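Local coordinates for DUF1254 domain-containing protein (Vibrio parahaemolyticus, PDB 3U07) that is of unknown function but combines DUF1254 and DUF1214 family regions and carries a signal sequence, consistent with export from the cytoplasm, at residues D90-P95 and D158-K163; P57-Q62 and W186-L191; H112-G117 and G305-P310. The protein carries 2 engineered substitutions. One frame throughout, in Å; residues are numbered along the deposited sequence.

Contact 1. Residues D90-P95 and D158-K163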
ATOM      1  N   ASP A  90     -11.194 -13.967  -0.283  1.00 18.53           N
ATOM      2  CA  ASP A  90     -11.576 -14.763   0.881  1.00 15.37           C
ATOM      3  C   ASP A  90     -11.264 -16.184   0.467  1.00 19.52           C
ATOM      4  O   ASP A  90     -11.925 -16.735  -0.411  1.00 20.56           O
ATOM      5  CB  ASP A  90     -13.063 -14.629   1.210  1.00 16.34           C
ATOM      6  CG  ASP A  90     -13.506 -15.602   2.296  1.00 21.22           C
ATOM      7  OD1 ASP A  90     -12.648 -16.105   3.053  1.00 22.35           O
ATOM      8  OD2 ASP A  90     -14.719 -15.860   2.401  1.00 26.95           O
ATOM      9  N   VAL A  91     -10.245 -16.767   1.087  1.00 16.94           N
ATOM     10  CA  VAL A  91      -9.836 -18.126   0.747  1.00 14.51           C
ATOM     11  C   VAL A  91     -10.215 -19.153   1.819  1.00 18.36           C
ATOM     12  O   VAL A  91      -9.735 -20.287   1.796  1.00 17.40           O
ATOM     13  CB  VAL A  91      -8.307 -18.184   0.520  1.00 14.72           C
ATOM     14  CG1 VAL A  91      -7.902 -17.176  -0.564  1.00 14.61           C
ATOM     15  CG2 VAL A  91      -7.571 -17.874   1.822  1.00 16.18           C
ATOM     16  N   ALA A  92     -11.081 -18.754   2.747  1.00 18.42           N
ATOM     17  CA  ALA A  92     -11.510 -19.640   3.829  1.00 22.02           C
ATOM     18  C   ALA A  92     -12.096 -20.964   3.342  1.00 22.86           C
ATOM     19  O   ALA A  92     -11.659 -22.028   3.763  1.00 28.27           O
ATOM     20  CB  ALA A  92     -12.531 -18.932   4.723  1.00 19.45           C
ATOM     21  N   ALA A  93     -13.086 -20.893   2.457  1.00 21.58           N
ATOM     22  CA  ALA A  93     -13.742 -22.100   1.959  1.00 26.29           C
ATOM     23  C   ALA A  93     -12.875 -22.880   0.991  1.00 24.32           C
ATOM     24  O   ALA A  93     -12.877 -24.106   0.996  1.00 20.11           O
ATOM     25  CB  ALA A  93     -15.073 -21.741   1.297  1.00 27.88           C
ATOM     26  N   GLU A  94     -12.129 -22.158   0.162  1.00 21.01           N
ATOM     27  CA  GLU A  94     -11.264 -22.784  -0.823  1.00 20.41           C
ATOM     28  C   GLU A  94     -10.348 -21.728  -1.446  1.00 23.58           C
ATOM     29  O   GLU A  94     -10.556 -20.532  -1.254  1.00 21.55           O
ATOM     30  CB  GLU A  94     -12.119 -23.427  -1.918  1.00 20.16           C
ATOM     31  CG  GLU A  94     -12.997 -22.424  -2.650  1.00 27.13           C
ATOM     32  CD  GLU A  94     -13.737 -23.040  -3.816  1.00 28.20           C
ATOM     33  OE1 GLU A  94     -13.108 -23.802  -4.573  1.00 28.26           O
ATOM     34  OE2 GLU A  94     -14.940 -22.751  -3.984  1.00 30.64           O
ATOM     35  N   PRO A  95      -9.320 -22.162  -2.197  1.00 20.68           N
ATOM     36  CA  PRO A  95      -8.392 -21.226  -2.837  1.00 16.34           C
ATOM     37  C   PRO A  95      -9.090 -20.345  -3.863  1.00 18.64           C
ATOM     38  O   PRO A  95     -10.196 -20.654  -4.322  1.00 14.92           O
ATOM     39  CB  PRO A  95      -7.367 -22.146  -3.489  1.00 15.99           C
ATOM     40  CG  PRO A  95      -7.341 -23.325  -2.566  1.00 20.00           C
ATOM     41  CD  PRO A  95      -8.818 -23.542  -2.310  1.00 19.26           C
ATOM     42  N   ASP A 158      -1.728 -16.260   5.284  1.00 14.39           N
ATOM     43  CA  ASP A 158      -1.973 -16.547   6.689  1.00 14.91           C
ATOM     44  C   ASP A 158      -3.275 -16.018   7.263  1.00 23.74           C
ATOM     45  O   ASP A 158      -3.638 -16.365   8.387  1.00 22.50           O
ATOM     46  CB  ASP A 158      -0.779 -16.079   7.519  1.00 20.44           C
ATOM     47  CG  ASP A 158       0.464 -16.916   7.254  1.00 30.02           C
ATOM     48  OD1 ASP A 158       1.497 -16.340   6.874  1.00 29.25           O
ATOM     49  OD2 ASP A 158       0.408 -18.151   7.427  1.00 29.96           O
ATOM     50  N   SER A 159      -3.961 -15.162   6.510  1.00 17.39           N
ATOM     51  CA  SER A 159      -5.269 -14.664   6.927  1.00 18.38           C
ATOM     52  C   SER A 159      -6.197 -15.086   5.785  1.00 19.42           C
ATOM     53  O   SER A 159      -5.800 -15.040   4.620  1.00 17.74           O
ATOM     54  CB  SER A 159      -5.284 -13.136   7.101  1.00 13.10           C
ATOM     55  OG  SER A 159      -5.141 -12.451   5.866  1.00 15.95           O
ATOM     56  N   ASN A 160      -7.411 -15.524   6.100  1.00 18.62           N
ATOM     57  CA  ASN A 160      -8.322 -15.954   5.042  1.00 16.21           C
ATOM     58  C   ASN A 160      -8.793 -14.787   4.194  1.00 19.14           C
ATOM     59  O   ASN A 160      -9.156 -14.962   3.036  1.00 16.86           O
ATOM     60  CB  ASN A 160      -9.514 -16.711   5.622  1.00 16.99           C
ATOM     61  CG  ASN A 160      -9.111 -18.043   6.222  1.00 22.09           C
ATOM     62  OD1 ASN A 160      -8.199 -18.704   5.726  1.00 19.33           O
ATOM     63  ND2 ASN A 160      -9.799 -18.452   7.287  1.00 22.18           N
ATOM     64  N   LEU A 161      -8.781 -13.593   4.779  1.00 17.22           N
ATOM     65  CA  LEU A 161      -9.169 -12.390   4.056  1.00 16.52           C
ATOM     66  C   LEU A 161      -7.874 -11.692   3.649  1.00 18.20           C
ATOM     67  O   LEU A 161      -6.980 -11.495   4.477  1.00 15.55           O
ATOM     68  CB  LEU A 161      -9.986 -11.456   4.959  1.00 20.72           C
ATOM     69  CG  LEU A 161     -11.334 -11.958   5.482  1.00 20.10           C
ATOM     70  CD1 LEU A 161     -11.862 -10.985   6.532  1.00 19.24           C
ATOM     71  CD2 LEU A 161     -12.323 -12.094   4.329  1.00 18.32           C
ATOM     72  N   VAL A 162      -7.752 -11.338   2.376  1.00 18.84           N
ATOM     73  CA  VAL A 162      -6.547 -10.654   1.928  1.00 21.32           C
ATOM     74  C   VAL A 162      -6.935  -9.478   1.041  1.00 17.16           C
ATOM     75  O   VAL A 162      -7.791  -9.600   0.158  1.00 22.60           O
ATOM     76  CB  VAL A 162      -5.580 -11.614   1.159  1.00 25.73           C
ATOM     77  CG1 VAL A 162      -5.689 -13.029   1.710  1.00 20.96           C
ATOM     78  CG2 VAL A 162      -5.869 -11.592  -0.308  1.00 38.09           C
ATOM     79  N   LYS A 163      -6.321  -8.328   1.286  1.00 13.33           N
ATOM     80  CA  LYS A 163      -6.636  -7.142   0.501  1.00 20.31           C
ATOM     81  C   LYS A 163      -5.883  -7.180  -0.823  1.00 21.49           C
ATOM     82  O   LYS A 163      -4.676  -7.408  -0.858  1.00 25.84           O
ATOM     83  CB  LYS A 163      -6.289  -5.882   1.301  1.00 18.86           C
ATOM     84  CG  LYS A 163      -6.560  -4.556   0.578  1.00 20.19           C
ATOM     85  CD  LYS A 163      -6.523  -3.388   1.561  1.00 26.97           C
ATOM     86  CE  LYS A 163      -6.388  -2.038   0.861  1.00 30.89           C
ATOM     87  NZ  LYS A 163      -7.206  -1.928  -0.382  1.00 35.16           N
TER
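Asp90 and Leu161 form an antiparallel non-hydrogen-bonded pair where strands 82-90 and 161-169 lie side by side in a four-stranded sheet, and an Asx turn at Asp90 then carries the chain of 90-95 off the sheet. The backbone link falls one residue further on: Val91 N donates to Asn160 O at 2.9 Å. Asp90 CA meets the same oxygen at 3.2 Å in a CA-H...O contact, and Val91 CG2 packs beside it at 3.5 Å, so three groups of the turning chain gather round one carbonyl. Asn160 contributes the most surface. Its chi1 of -68° sets CG beside its own backbone N, where Asn160 CG lies 3.7 Å from Ala92 CA. At the end of the amide, Asn160 ND2 is 3.8 Å from Ala92 CB, and OD1 lies near both Ala92 CA and Val91 CG2. That ND2 is hydrogen-bonded to Asp225, which gives the amide a polar grip besides its packing. Asp90 OD1 likewise has two partners: Arg205, in a salt bridge, and Ala92 N, which closes the Asx turn at 3.1 Å, the donor standing 51° above the carboxylate plane.

Contact 2. Residues P57-Q62 and W186-L191. Engineered in segment 57-62: Glu60 (natural residue Arg).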
ATOM      1  N   PRO A  57     -19.016  -7.332  -2.091  1.00 29.96           N
ATOM      2  CA  PRO A  57     -18.902  -8.785  -2.220  1.00 34.41           C
ATOM      3  C   PRO A  57     -17.421  -9.163  -2.219  1.00 33.46           C
ATOM      4  O   PRO A  57     -16.577  -8.425  -2.735  1.00 26.11           O
ATOM      5  CB  PRO A  57     -19.598  -9.075  -3.550  1.00 36.27           C
ATOM      6  CG  PRO A  57     -19.474  -7.780  -4.305  1.00 38.45           C
ATOM      7  CD  PRO A  57     -19.722  -6.749  -3.243  1.00 32.81           C
ATOM      8  N   LEU A  58     -17.103 -10.296  -1.611  1.00 30.69           N
ATOM      9  CA  LEU A  58     -15.727 -10.760  -1.546  1.00 26.28           C
ATOM     10  C   LEU A  58     -15.373 -11.524  -2.824  1.00 32.62           C
ATOM     11  O   LEU A  58     -16.256 -11.997  -3.542  1.00 32.87           O
ATOM     12  CB  LEU A  58     -15.548 -11.643  -0.309  1.00 22.55           C
ATOM     13  CG  LEU A  58     -15.958 -10.955   1.003  1.00 24.30           C
ATOM     14  CD1 LEU A  58     -15.845 -11.934   2.159  1.00 24.58           C
ATOM     15  CD2 LEU A  58     -15.077  -9.736   1.253  1.00 28.30           C
ATOM     16  N   ASN A  59     -14.080 -11.625  -3.116  1.00 23.25           N
ATOM     17  CA  ASN A  59     -13.608 -12.322  -4.309  1.00 21.89           C
ATOM     18  C   ASN A  59     -14.173 -11.710  -5.585  1.00 28.88           C
ATOM     19  O   ASN A  59     -14.547 -12.417  -6.522  1.00 25.72           O
ATOM     20  CB  ASN A  59     -13.952 -13.819  -4.234  1.00 18.55           C
ATOM     21  CG  ASN A  59     -13.142 -14.548  -3.174  1.00 23.61           C
ATOM     22  OD1 ASN A  59     -11.962 -14.255  -2.974  1.00 25.02           O
ATOM     23  ND2 ASN A  59     -13.765 -15.508  -2.500  1.00 19.92           N
ATOM     24  N   GLU A  60     -14.229 -10.381  -5.597  1.00 24.73           N
ATOM     25  CA  GLU A  60     -14.710  -9.606  -6.738  1.00 30.14           C
ATOM     26  C   GLU A  60     -14.048  -8.239  -6.682  1.00 30.57           C
ATOM     27  O   GLU A  60     -13.786  -7.719  -5.597  1.00 29.44           O
ATOM     28  CB  GLU A  60     -16.229  -9.402  -6.680  1.00 32.24           C
ATOM     29  CG  GLU A  60     -17.072 -10.603  -7.086  1.00 45.14           C
ATOM     30  CD  GLU A  60     -18.567 -10.290  -7.111  1.00 50.29           C
ATOM     31  OE1 GLU A  60     -18.924  -9.113  -7.340  1.00 44.14           O
ATOM     32  OE2 GLU A  60     -19.382 -11.218  -6.916  1.00 52.13           O
ATOM     33  N   PHE A  61     -13.757  -7.666  -7.845  1.00 23.72           N
ATOM     34  CA  PHE A  61     -13.173  -6.337  -7.907  1.00 29.72           C
ATOM     35  C   PHE A  61     -14.331  -5.390  -7.585  1.00 41.51           C
ATOM     36  O   PHE A  61     -15.442  -5.577  -8.083  1.00 48.07           O
ATOM     37  CB  PHE A  61     -12.638  -6.063  -9.315  1.00 24.75           C
ATOM     38  CG  PHE A  61     -11.489  -6.950  -9.711  1.00 29.72           C
ATOM     39  CD1 PHE A  61     -10.261  -6.856  -9.058  1.00 29.56           C
ATOM     40  CD2 PHE A  61     -11.636  -7.887 -10.728  1.00 32.56           C
ATOM     41  CE1 PHE A  61      -9.195  -7.681  -9.412  1.00 29.55           C
ATOM     42  CE2 PHE A  61     -10.575  -8.719 -11.090  1.00 37.09           C
ATOM     43  CZ  PHE A  61      -9.353  -8.617 -10.429  1.00 33.47           C
ATOM     44  N   GLN A  62     -14.085  -4.395  -6.740  1.00 47.75           N
ATOM     45  CA  GLN A  62     -15.130  -3.446  -6.359  1.00 49.54           C
ATOM     46  C   GLN A  62     -15.769  -2.757  -7.558  1.00 49.13           C
ATOM     47  O   GLN A  62     -15.142  -1.930  -8.215  1.00 50.48           O
ATOM     48  CB  GLN A  62     -14.559  -2.397  -5.409  1.00 52.83           C
ATOM     49  CG  GLN A  62     -14.514  -2.844  -3.962  1.00 59.42           C
ATOM     50  CD  GLN A  62     -13.463  -2.104  -3.161  1.00 64.68           C
ATOM     51  OE1 GLN A  62     -13.211  -0.920  -3.394  1.00 66.05           O
ATOM     52  NE2 GLN A  62     -12.850  -2.795  -2.204  1.00 54.90           N
ATOM     53  N   TRP A 186      -8.597  -8.850 -16.265  1.00 31.23           N
ATOM     54  CA  TRP A 186      -8.226  -9.351 -14.945  1.00 33.37           C
ATOM     55  C   TRP A 186      -9.492 -10.030 -14.417  1.00 32.25           C
ATOM     56  O   TRP A 186     -10.607  -9.583 -14.689  1.00 33.42           O
ATOM     57  CB  TRP A 186      -7.822  -8.198 -14.024  1.00 28.53           C
ATOM     58  CG  TRP A 186      -6.470  -7.627 -14.323  1.00 24.93           C
ATOM     59  CD1 TRP A 186      -5.961  -7.318 -15.554  1.00 22.13           C
ATOM     60  CD2 TRP A 186      -5.465  -7.259 -13.370  1.00 25.50           C
ATOM     61  NE1 TRP A 186      -4.702  -6.776 -15.425  1.00 25.24           N
ATOM     62  CE2 TRP A 186      -4.376  -6.723 -14.095  1.00 22.06           C
ATOM     63  CE3 TRP A 186      -5.382  -7.317 -11.972  1.00 30.96           C
ATOM     64  CZ2 TRP A 186      -3.214  -6.261 -13.471  1.00 26.28           C
ATOM     65  CZ3 TRP A 186      -4.225  -6.857 -11.351  1.00 30.19           C
ATOM     66  CH2 TRP A 186      -3.159  -6.330 -12.101  1.00 30.95           C
ATOM     67  N   ASN A 187      -9.332 -11.102 -13.654  1.00 32.21           N
ATOM     68  CA  ASN A 187     -10.494 -11.824 -13.155  1.00 27.59           C
ATOM     69  C   ASN A 187     -10.173 -12.467 -11.816  1.00 29.71           C
ATOM     70  O   ASN A 187      -9.005 -12.649 -11.477  1.00 34.41           O
ATOM     71  CB  ASN A 187     -10.877 -12.898 -14.184  1.00 24.03           C
ATOM     72  CG  ASN A 187     -12.269 -13.469 -13.963  1.00 30.62           C
ATOM     73  OD1 ASN A 187     -13.042 -12.963 -13.155  1.00 32.36           O
ATOM     74  ND2 ASN A 187     -12.596 -14.525 -14.697  1.00 30.03           N
ATOM     75  N   ILE A 188     -11.211 -12.774 -11.045  1.00 25.08           N
ATOM     76  CA  ILE A 188     -11.062 -13.443  -9.752  1.00 21.33           C
ATOM     77  C   ILE A 188     -12.062 -14.591  -9.753  1.00 27.61           C
ATOM     78  O   ILE A 188     -13.254 -14.379  -9.970  1.00 29.00           O
ATOM     79  CB  ILE A 188     -11.417 -12.540  -8.558  1.00 26.54           C
ATOM     80  CG1 ILE A 188     -10.476 -11.340  -8.490  1.00 26.01           C
ATOM     81  CG2 ILE A 188     -11.340 -13.358  -7.258  1.00 21.80           C
ATOM     82  CD1 ILE A 188     -10.893 -10.326  -7.440  1.00 28.41           C
ATOM     83  N   ARG A 189     -11.579 -15.803  -9.512  1.00 22.22           N
ATOM     84  CA  ARG A 189     -12.444 -16.978  -9.492  1.00 23.60           C
ATOM     85  C   ARG A 189     -12.034 -17.943  -8.382  1.00 23.97           C
ATOM     86  O   ARG A 189     -10.848 -18.091  -8.090  1.00 21.46           O
ATOM     87  CB  ARG A 189     -12.355 -17.723 -10.829  1.00 27.20           C
ATOM     88  CG  ARG A 189     -13.048 -17.062 -12.007  1.00 28.71           C
ATOM     89  CD  ARG A 189     -12.738 -17.817 -13.286  1.00 27.55           C
ATOM     90  NE  ARG A 189     -11.380 -17.555 -13.758  1.00 27.39           N
ATOM     91  CZ  ARG A 189     -10.809 -18.191 -14.773  1.00 29.83           C
ATOM     92  NH1 ARG A 189     -11.478 -19.134 -15.420  1.00 36.44           N
ATOM     93  NH2 ARG A 189      -9.577 -17.878 -15.153  1.00 27.56           N
ATOM     94  N   THR A 190     -13.013 -18.587  -7.757  1.00 19.74           N
ATOM     95  CA  THR A 190     -12.712 -19.576  -6.733  1.00 24.83           C
ATOM     96  C   THR A 190     -12.174 -20.785  -7.500  1.00 23.01           C
ATOM     97  O   THR A 190     -12.446 -20.943  -8.691  1.00 21.93           O
ATOM     98  CB  THR A 190     -13.975 -20.023  -5.959  1.00 29.98           C
ATOM     99  OG1 THR A 190     -14.961 -20.500  -6.883  1.00 28.59           O
ATOM    100  CG2 THR A 190     -14.538 -18.871  -5.148  1.00 28.75           C
ATOM    101  N   LEU A 191     -11.407 -21.630  -6.822  1.00 24.16           N
ATOM    102  CA  LEU A 191     -10.843 -22.813  -7.459  1.00 23.12           C
ATOM    103  C   LEU A 191     -11.938 -23.648  -8.128  1.00 25.19           C
ATOM    104  O   LEU A 191     -11.810 -24.022  -9.290  1.00 22.80           O
ATOM    105  CB  LEU A 191     -10.105 -23.665  -6.422  1.00 17.79           C
ATOM    106  CG  LEU A 191      -9.506 -24.979  -6.928  1.00 22.26           C
ATOM    107  CD1 LEU A 191      -8.543 -24.717  -8.097  1.00 14.87           C
ATOM    108  CD2 LEU A 191      -8.799 -25.674  -5.771  1.00 23.00           C
TER
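Phe61 presents one ring face to Ile188, whose CD1 sits over the ring centre, 3.7 Å from the centroid and only 10° off the normal, a CH-pi contact. Asn187 N lies at the edge of the same ring, in its plane. Phe61 CZ in turn approaches the edge of the Trp186 indole, near its plane, and touches Trp186 CB at 3.9 Å. The example illustrates how a single branched side chain can serve two partners. The long branch of Ile188 serves the ring: CG1 is anti to the carbonyl carbon (chi1 -63°) and comes to 3.5 Å from Phe61 CZ, while the extended chi2 carries CD1 on over the centre. The short branch, CG2, instead meets Asn59 O at 3.4 Å and Asn59 CB at 4.0 Å. No hydrogen bond joins the two segments; the contact is van der Waals packing, part of it against backbone carbonyl and amide atoms. Asn59 OD1 accepts a hydrogen bond from Asp90 N. Segment 57-62 runs beside strand 82-90, with backbone hydrogen bonds to Trp88 and Met86, and Phe61 also touches Leu164 of strand 161-169. Facing it, outermost strand 187-190 of the mixed sheet pairs antiparallel with 96-100 and leads into helix 191-195, N-capped by Thr190 OG1 on Glu193 N.

Contact 3. Residues H112-G117 and G305-P310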
ATOM      1  N   HIS A 112      -0.835  -6.504  -6.166  1.00 24.86           N
ATOM      2  CA  HIS A 112      -0.336  -6.426  -4.799  1.00 18.71           C
ATOM      3  C   HIS A 112      -1.364  -6.912  -3.779  1.00 19.83           C
ATOM      4  O   HIS A 112      -2.481  -6.405  -3.734  1.00 17.52           O
ATOM      5  CB  HIS A 112       0.048  -4.969  -4.521  1.00 15.74           C
ATOM      6  CG  HIS A 112       0.499  -4.707  -3.120  1.00 20.80           C
ATOM      7  ND1 HIS A 112       0.251  -3.512  -2.477  1.00 21.65           N
ATOM      8  CD2 HIS A 112       1.197  -5.466  -2.245  1.00 19.90           C
ATOM      9  CE1 HIS A 112       0.772  -3.550  -1.265  1.00 19.86           C
ATOM     10  NE2 HIS A 112       1.353  -4.726  -1.099  1.00 23.64           N
ATOM     11  N   THR A 113      -0.984  -7.892  -2.963  1.00 15.81           N
ATOM     12  CA  THR A 113      -1.890  -8.418  -1.949  1.00 16.22           C
ATOM     13  C   THR A 113      -1.240  -8.368  -0.582  1.00 18.21           C
ATOM     14  O   THR A 113      -0.030  -8.538  -0.455  1.00 13.87           O
ATOM     15  CB  THR A 113      -2.307  -9.892  -2.241  1.00 15.82           C
ATOM     16  OG1 THR A 113      -1.135 -10.707  -2.376  1.00 15.47           O
ATOM     17  CG2 THR A 113      -3.135  -9.982  -3.524  1.00 14.61           C
HETATM   18  N   MSE A 114      -2.056  -8.129   0.440  1.00 12.56           N
HETATM   19  CA  MSE A 114      -1.568  -8.057   1.814  1.00 18.88           C
HETATM   20  C   MSE A 114      -2.542  -8.781   2.724  1.00 16.78           C
HETATM   21  O   MSE A 114      -3.745  -8.805   2.457  1.00 17.07           O
HETATM   22  CB  MSE A 114      -1.435  -6.594   2.253  1.00 13.88           C
HETATM   23  CG  MSE A 114      -0.376  -5.825   1.466  1.00 19.87           C
HETATM   24 SE   MSE A 114      -0.179  -3.983   2.054  0.76 22.46          SE
HETATM   25  CE  MSE A 114      -1.750  -3.319   1.154  1.00 86.67           C
ATOM     26  N   ASP A 115      -2.030  -9.382   3.790  1.00 12.48           N
ATOM     27  CA  ASP A 115      -2.903 -10.087   4.707  1.00 14.42           C
ATOM     28  C   ASP A 115      -3.356  -9.176   5.839  1.00 19.34           C
ATOM     29  O   ASP A 115      -2.924  -8.016   5.933  1.00 18.84           O
ATOM     30  CB  ASP A 115      -2.230 -11.354   5.261  1.00 11.61           C
ATOM     31  CG  ASP A 115      -0.964 -11.073   6.057  1.00 17.05           C
ATOM     32  OD1 ASP A 115      -0.890 -10.038   6.757  1.00 16.41           O
ATOM     33  OD2 ASP A 115      -0.042 -11.918   5.999  1.00 18.24           O
HETATM   34  N   MSE A 116      -4.234  -9.708   6.686  1.00 16.32           N
HETATM   35  CA  MSE A 116      -4.795  -8.960   7.806  1.00 13.78           C
HETATM   36  C   MSE A 116      -3.813  -8.628   8.930  1.00 18.32           C
HETATM   37  O   MSE A 116      -4.198  -8.044   9.940  1.00 18.56           O
HETATM   38  CB  MSE A 116      -6.003  -9.718   8.361  1.00 18.15           C
HETATM   39  CG  MSE A 116      -7.129  -9.858   7.346  1.00 24.40           C
HETATM   40 SE   MSE A 116      -7.832  -8.128   6.792  0.66 32.65          SE
HETATM   41  CE  MSE A 116      -8.827  -7.795   8.407  1.00 29.39           C
ATOM     42  N   GLY A 117      -2.554  -9.012   8.766  1.00 18.19           N
ATOM     43  CA  GLY A 117      -1.567  -8.692   9.783  1.00 20.47           C
ATOM     44  C   GLY A 117      -0.710  -7.552   9.257  1.00 24.19           C
ATOM     45  O   GLY A 117       0.289  -7.159   9.864  1.00 18.12           O
ATOM     46  N   GLY A 305       1.611   4.827   6.776  1.00 37.77           N
ATOM     47  CA  GLY A 305       1.027   4.610   5.448  1.00 30.84           C
ATOM     48  C   GLY A 305       0.406   3.259   5.119  1.00 29.96           C
ATOM     49  O   GLY A 305       0.793   2.568   4.164  1.00 34.59           O
ATOM     50  N   GLN A 306      -0.631   2.934   5.876  1.00 21.86           N
ATOM     51  CA  GLN A 306      -1.339   1.675   5.731  1.00 20.39           C
ATOM     52  C   GLN A 306      -1.567   1.199   4.307  1.00 25.01           C
ATOM     53  O   GLN A 306      -1.907   1.985   3.427  1.00 19.39           O
ATOM     54  CB  GLN A 306      -2.671   1.733   6.491  1.00 24.02           C
ATOM     55  CG  GLN A 306      -3.345   0.377   6.674  1.00 16.43           C
ATOM     56  CD  GLN A 306      -4.704   0.499   7.344  1.00 25.86           C
ATOM     57  OE1 GLN A 306      -5.484   1.390   7.015  1.00 27.09           O
ATOM     58  NE2 GLN A 306      -4.998  -0.403   8.281  1.00 23.02           N
ATOM     59  N   TRP A 307      -1.361  -0.100   4.103  1.00 21.51           N
ATOM     60  CA  TRP A 307      -1.535  -0.746   2.804  1.00 16.17           C
ATOM     61  C   TRP A 307      -0.467  -0.351   1.779  1.00 25.54           C
ATOM     62  O   TRP A 307      -0.603  -0.635   0.590  1.00 23.07           O
ATOM     63  CB  TRP A 307      -2.930  -0.440   2.239  1.00 18.97           C
ATOM     64  CG  TRP A 307      -4.051  -0.778   3.180  1.00 23.08           C
ATOM     65  CD1 TRP A 307      -5.053   0.055   3.599  1.00 24.73           C
ATOM     66  CD2 TRP A 307      -4.279  -2.035   3.835  1.00 19.76           C
ATOM     67  NE1 TRP A 307      -5.890  -0.604   4.469  1.00 20.59           N
ATOM     68  CE2 TRP A 307      -5.443  -1.889   4.625  1.00 21.72           C
ATOM     69  CE3 TRP A 307      -3.625  -3.276   3.815  1.00 17.88           C
ATOM     70  CZ2 TRP A 307      -5.952  -2.931   5.407  1.00 15.63           C
ATOM     71  CZ3 TRP A 307      -4.135  -4.313   4.592  1.00 19.52           C
ATOM     72  CH2 TRP A 307      -5.293  -4.133   5.370  1.00 17.51           C
ATOM     73  N   GLY A 308       0.599   0.290   2.246  1.00 24.46           N
ATOM     74  CA  GLY A 308       1.657   0.701   1.344  1.00 23.78           C
ATOM     75  C   GLY A 308       2.505  -0.436   0.800  1.00 27.67           C
ATOM     76  O   GLY A 308       2.709  -1.465   1.453  1.00 19.20           O
ATOM     77  N   LEU A 309       2.989  -0.244  -0.422  1.00 20.68           N
ATOM     78  CA  LEU A 309       3.844  -1.219  -1.094  1.00 21.78           C
ATOM     79  C   LEU A 309       5.233  -1.240  -0.470  1.00 23.39           C
ATOM     80  O   LEU A 309       5.693  -0.233   0.070  1.00 28.31           O
ATOM     81  CB  LEU A 309       4.011  -0.850  -2.572  1.00 22.86           C
ATOM     82  CG  LEU A 309       2.960  -1.256  -3.602  1.00 25.70           C
ATOM     83  CD1 LEU A 309       3.176  -0.472  -4.884  1.00 18.21           C
ATOM     84  CD2 LEU A 309       3.063  -2.758  -3.874  1.00 23.84           C
ATOM     85  N   PRO A 310       5.907  -2.399  -0.510  1.00 22.39           N
ATOM     86  CA  PRO A 310       7.257  -2.477   0.051  1.00 24.19           C
ATOM     87  C   PRO A 310       8.069  -1.499  -0.810  1.00 23.49           C
ATOM     88  O   PRO A 310       7.835  -1.387  -2.012  1.00 21.26           O
ATOM     89  CB  PRO A 310       7.647  -3.931  -0.197  1.00 22.99           C
ATOM     90  CG  PRO A 310       6.310  -4.646  -0.067  1.00 19.35           C
ATOM     91  CD  PRO A 310       5.397  -3.738  -0.860  1.00 21.61           C
TER
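Met114 and Trp307 meet at the edge of the indole: the selenium of this selenomethionine lies in the ring plane, 5.3 Å from the centroid of the six-membered ring and 86° off its normal, a Met-aromatic contact of the edge type. The Met114 side chain bends at chi3, which turns CE in against Trp307 CB and CE3, at 3.3 Å from each; its closest approaches are to the Trp307 backbone, and their shortness is doubtful. His112 shows the complementary mode, contact through a face. With CG anti to the backbone N (chi1 176°), the imidazole is set toward 305-310, and Leu309 CD2 makes a CH-pi contact over it, 3.3 Å from the centroid and 17° off the normal, displaced toward the rim near ND1 and CG. The two side chains slide past each other in opposite directions. Trp307 O lies at the imidazole edge, 3.7 Å from His112 CE1, while His112 NE2 is hydrogen-bonded to Thr120. A type II beta turn spans Gly305 to Gly308, with Trp307 at its third position in a positive-phi conformation, and Leu309 follows it. Strand 109-115 runs between strands 161-169 and 120-125. The turn leaves helix 295-305 and heads for strand 315-319, while Phe46 of helix 26-52 meets the indole edge-to-face and Lys163 of strand 161-169 makes a cation-pi contact with it.

The three contacts show how distant parts of one chain converge on a small set of strands. Contact 1 is nested along the chain inside the loop closed by contact 2; contact 3 alternates with both. Contacts 1 and 2, centres about 12 Å apart, touch directly, Pro95 O accepting from Leu191 N. Contacts 1 and 3, centres about 15 Å apart, share one antiparallel sheet, where Lys163 N meets Met114 O. Contacts 2 and 3, centres about 18 Å apart, do not touch. Contact 2 packs loop 57-62, hydrogen-bonded to strand 82-90 of that sheet, onto strand 187-190 of the mixed sheet. Contacts 1 and 2 thus tie together two sheets within the DUF1254 range, while contact 3 brings the chain after helix 295-305 onto the antiparallel sheet before strand 315-319 begins another.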